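PDB 1F00: intimin from Escherichia coli, which probably mediates adhesion to host cells by binding a receptor, its C-terminal part comprising immunoglobulin-like domains and a terminal C-type lectin-like domain. Local coordinates for residues Ser212-Leu217 / Val254-Asp259. Sequence-based numbering, arbitrary orientation.
Sequences SSQNEL and VASTYD
Y258 holds CG anti to its backbone N (chi1 -176°) and L217 holds CG anti to its carbonyl carbon (chi1 -71°), and the two side chains run antiparallel as they pass, where the first turn of helix 214-224 packs on strand 254-259. This is helix-on-sheet packing in the C-type lectin-like domain: the strand is the middle one of a three-stranded antiparallel sheet, flanked by 240-242 and 263-270. The apolar centre is L217 CB, 3.5 Å from Y258 CD2 and set obliquely to the ring, while L217 CD1 lies 4.0 Å from Y258 CB. Q214 O sits over one face of the same ring, 4.0 Å from Y258 CD1, and L217 O approaches Y258 CE2 at 3.6 Å. Farther along the helix, E218 and F221 also touch the buried tyrosine, as does Q263 of strand 263-270.

One turn back, the chain of Q214, extended beyond CG, brings its end close to the strand, with Q214 CG 3.6 Å from T257 O; the Q214 side chain also touches P265 and N267 of strand 263-270. The hydroxyl of S256 is hydrogen-bonded to N267 OD1. T257 points away from the helix, and its side chain touches I240 and L266. At the helix start, S213 is the N-cap, its OG accepting a weak bond from E216 N, and S212 N donates to E216 OE1 at 2.7 Å, nearly straight at 164° and nearly in line with the C-O bond of the carboxylate.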
ATOM      1  N   SER A 212       3.396 -31.989   0.194  1.00 16.74           N
ATOM      2  CA  SER A 212       3.146 -33.242  -0.520  1.00 16.33           C
ATOM      3  C   SER A 212       4.374 -33.753  -1.249  1.00 15.43           C
ATOM      4  O   SER A 212       4.472 -34.941  -1.566  1.00 15.28           O
ATOM      5  CB  SER A 212       2.034 -33.054  -1.546  1.00 17.69           C
ATOM      6  OG  SER A 212       2.468 -32.193  -2.582  1.00 16.06           O
ATOM      7  N   SER A 213       5.315 -32.852  -1.506  1.00 14.50           N
ATOM      8  CA  SER A 213       6.501 -33.201  -2.263  1.00 15.74           C
ATOM      9  C   SER A 213       7.493 -32.049  -2.240  1.00 14.17           C
ATOM     10  O   SER A 213       7.187 -30.964  -1.754  1.00 12.89           O
ATOM     11  CB  SER A 213       6.090 -33.430  -3.710  1.00 16.69           C
ATOM     12  OG  SER A 213       5.425 -32.259  -4.180  1.00 14.32           O
ATOM     13  N   GLN A 214       8.672 -32.292  -2.798  1.00 15.27           N
ATOM     14  CA  GLN A 214       9.692 -31.258  -2.888  1.00 15.83           C
ATOM     15  C   GLN A 214       9.143 -30.165  -3.807  1.00 16.24           C
ATOM     16  O   GLN A 214       9.409 -28.979  -3.615  1.00 16.60           O
ATOM     17  CB  GLN A 214      10.988 -31.858  -3.451  1.00 16.01           C
ATOM     18  CG  GLN A 214      11.696 -32.774  -2.444  1.00 16.27           C
ATOM     19  CD  GLN A 214      12.694 -33.729  -3.077  1.00 15.99           C
ATOM     20  OE1 GLN A 214      13.603 -34.225  -2.408  1.00 18.95           O
ATOM     21  NE2 GLN A 214      12.523 -34.002  -4.364  1.00 17.14           N
ATOM     22  N   ASN A 215       8.351 -30.571  -4.795  1.00 15.75           N
ATOM     23  CA  ASN A 215       7.756 -29.625  -5.737  1.00 17.40           C
ATOM     24  C   ASN A 215       6.930 -28.546  -5.031  1.00 15.99           C
ATOM     25  O   ASN A 215       7.054 -27.358  -5.341  1.00 15.05           O
ATOM     26  CB  ASN A 215       6.888 -30.384  -6.753  1.00 18.04           C
ATOM     27  CG  ASN A 215       6.275 -29.476  -7.799  1.00 20.99           C
ATOM     28  OD1 ASN A 215       5.320 -28.749  -7.528  1.00 21.37           O
ATOM     29  ND2 ASN A 215       6.828 -29.508  -9.006  1.00 22.22           N
ATOM     30  N   GLU A 216       6.105 -28.944  -4.064  1.00 16.26           N
ATOM     31  CA  GLU A 216       5.272 -27.973  -3.358  1.00 15.00           C
ATOM     32  C   GLU A 216       6.089 -26.888  -2.650  1.00 15.99           C
ATOM     33  O   GLU A 216       5.707 -25.721  -2.666  1.00 14.74           O
ATOM     34  CB  GLU A 216       4.343 -28.679  -2.355  1.00 14.70           C
ATOM     35  CG  GLU A 216       3.373 -27.723  -1.639  1.00 13.32           C
ATOM     36  CD  GLU A 216       2.199 -28.443  -0.982  1.00 14.13           C
ATOM     37  OE1 GLU A 216       2.424 -29.471  -0.320  1.00 16.21           O
ATOM     38  OE2 GLU A 216       1.047 -27.977  -1.119  1.00 15.51           O
ATOM     39  N   LEU A 217       7.213 -27.262  -2.039  1.00 13.62           N
ATOM     40  CA  LEU A 217       8.053 -26.277  -1.357  1.00 14.54           C
ATOM     41  C   LEU A 217       8.936 -25.518  -2.349  1.00 13.95           C
ATOM     42  O   LEU A 217       9.301 -24.367  -2.117  1.00 15.30           O
ATOM     43  CB  LEU A 217       8.919 -26.944  -0.281  1.00 14.66           C
ATOM     44  CG  LEU A 217       8.174 -27.444   0.966  1.00 14.26           C
ATOM     45  CD1 LEU A 217       9.170 -27.891   2.022  1.00 17.53           C
ATOM     46  CD2 LEU A 217       7.298 -26.331   1.517  1.00 17.23           C
ATOM     47  N   VAL A 254      12.327 -44.003   5.179  1.00 17.52           N
ATOM     48  CA  VAL A 254      13.038 -42.766   4.858  1.00 16.58           C
ATOM     49  C   VAL A 254      12.073 -41.754   4.249  1.00 16.86           C
ATOM     50  O   VAL A 254      10.908 -42.065   3.995  1.00 16.72           O
ATOM     51  CB  VAL A 254      14.196 -43.015   3.853  1.00 17.18           C
ATOM     52  CG1 VAL A 254      15.137 -44.075   4.406  1.00 14.66           C
ATOM     53  CG2 VAL A 254      13.641 -43.435   2.489  1.00 15.44           C
ATOM     54  N   ALA A 255      12.556 -40.535   4.043  1.00 16.30           N
ATOM     55  CA  ALA A 255      11.745 -39.488   3.443  1.00 16.49           C
ATOM     56  C   ALA A 255      12.656 -38.495   2.753  1.00 16.57           C
ATOM     57  O   ALA A 255      13.875 -38.499   2.965  1.00 17.07           O
ATOM     58  CB  ALA A 255      10.913 -38.774   4.514  1.00 13.87           C
ATOM     59  N   SER A 256      12.060 -37.653   1.917  1.00 14.43           N
ATOM     60  CA  SER A 256      12.808 -36.629   1.219  1.00 14.69           C
ATOM     61  C   SER A 256      12.592 -35.316   1.949  1.00 15.31           C
ATOM     62  O   SER A 256      11.725 -35.214   2.826  1.00 13.06           O
ATOM     63  CB  SER A 256      12.336 -36.511  -0.231  1.00 12.99           C
ATOM     64  OG  SER A 256      12.713 -37.661  -0.964  1.00 16.33           O
ATOM     65  N   THR A 257      13.399 -34.322   1.596  1.00 14.80           N
ATOM     66  CA  THR A 257      13.299 -33.004   2.203  1.00 14.62           C
ATOM     67  C   THR A 257      13.600 -31.927   1.170  1.00 15.23           C
ATOM     68  O   THR A 257      14.157 -32.198   0.096  1.00 16.73           O
ATOM     69  CB  THR A 257      14.327 -32.814   3.341  1.00 15.37           C
ATOM     70  OG1 THR A 257      15.647 -32.837   2.783  1.00 15.42           O
ATOM     71  CG2 THR A 257      14.198 -33.915   4.403  1.00 11.35           C
ATOM     72  N   TYR A 258      13.203 -30.704   1.498  1.00 13.37           N
ATOM     73  CA  TYR A 258      13.482 -29.556   0.658  1.00 14.64           C
ATOM     74  C   TYR A 258      13.846 -28.482   1.672  1.00 15.97           C
ATOM     75  O   TYR A 258      13.266 -28.422   2.760  1.00 15.99           O
ATOM     76  CB  TYR A 258      12.265 -29.124  -0.161  1.00 17.46           C
ATOM     77  CG  TYR A 258      12.590 -27.995  -1.115  1.00 19.37           C
ATOM     78  CD1 TYR A 258      13.173 -28.247  -2.363  1.00 17.82           C
ATOM     79  CD2 TYR A 258      12.339 -26.670  -0.761  1.00 20.35           C
ATOM     80  CE1 TYR A 258      13.498 -27.201  -3.234  1.00 18.38           C
ATOM     81  CE2 TYR A 258      12.661 -25.618  -1.620  1.00 20.83           C
ATOM     82  CZ  TYR A 258      13.236 -25.889  -2.854  1.00 22.20           C
ATOM     83  OH  TYR A 258      13.542 -24.842  -3.696  1.00 21.56           O
ATOM     84  N   ASP A 259      14.811 -27.645   1.321  1.00 14.20           N
ATOM     85  CA  ASP A 259      15.287 -26.611   2.220  1.00 13.72           C
ATOM     86  C   ASP A 259      14.811 -25.241   1.747  1.00 14.58           C
ATOM     87  O   ASP A 259      15.201 -24.783   0.671  1.00 14.20           O
ATOM     88  CB  ASP A 259      16.820 -26.684   2.253  1.00 14.96           C
ATOM     89  CG  ASP A 259      17.424 -25.935   3.415  1.00 15.55           C
ATOM     90  OD1 ASP A 259      18.386 -26.469   4.017  1.00 17.07           O
ATOM     91  OD2 ASP A 259      16.958 -24.816   3.720  1.00 14.11           O
TER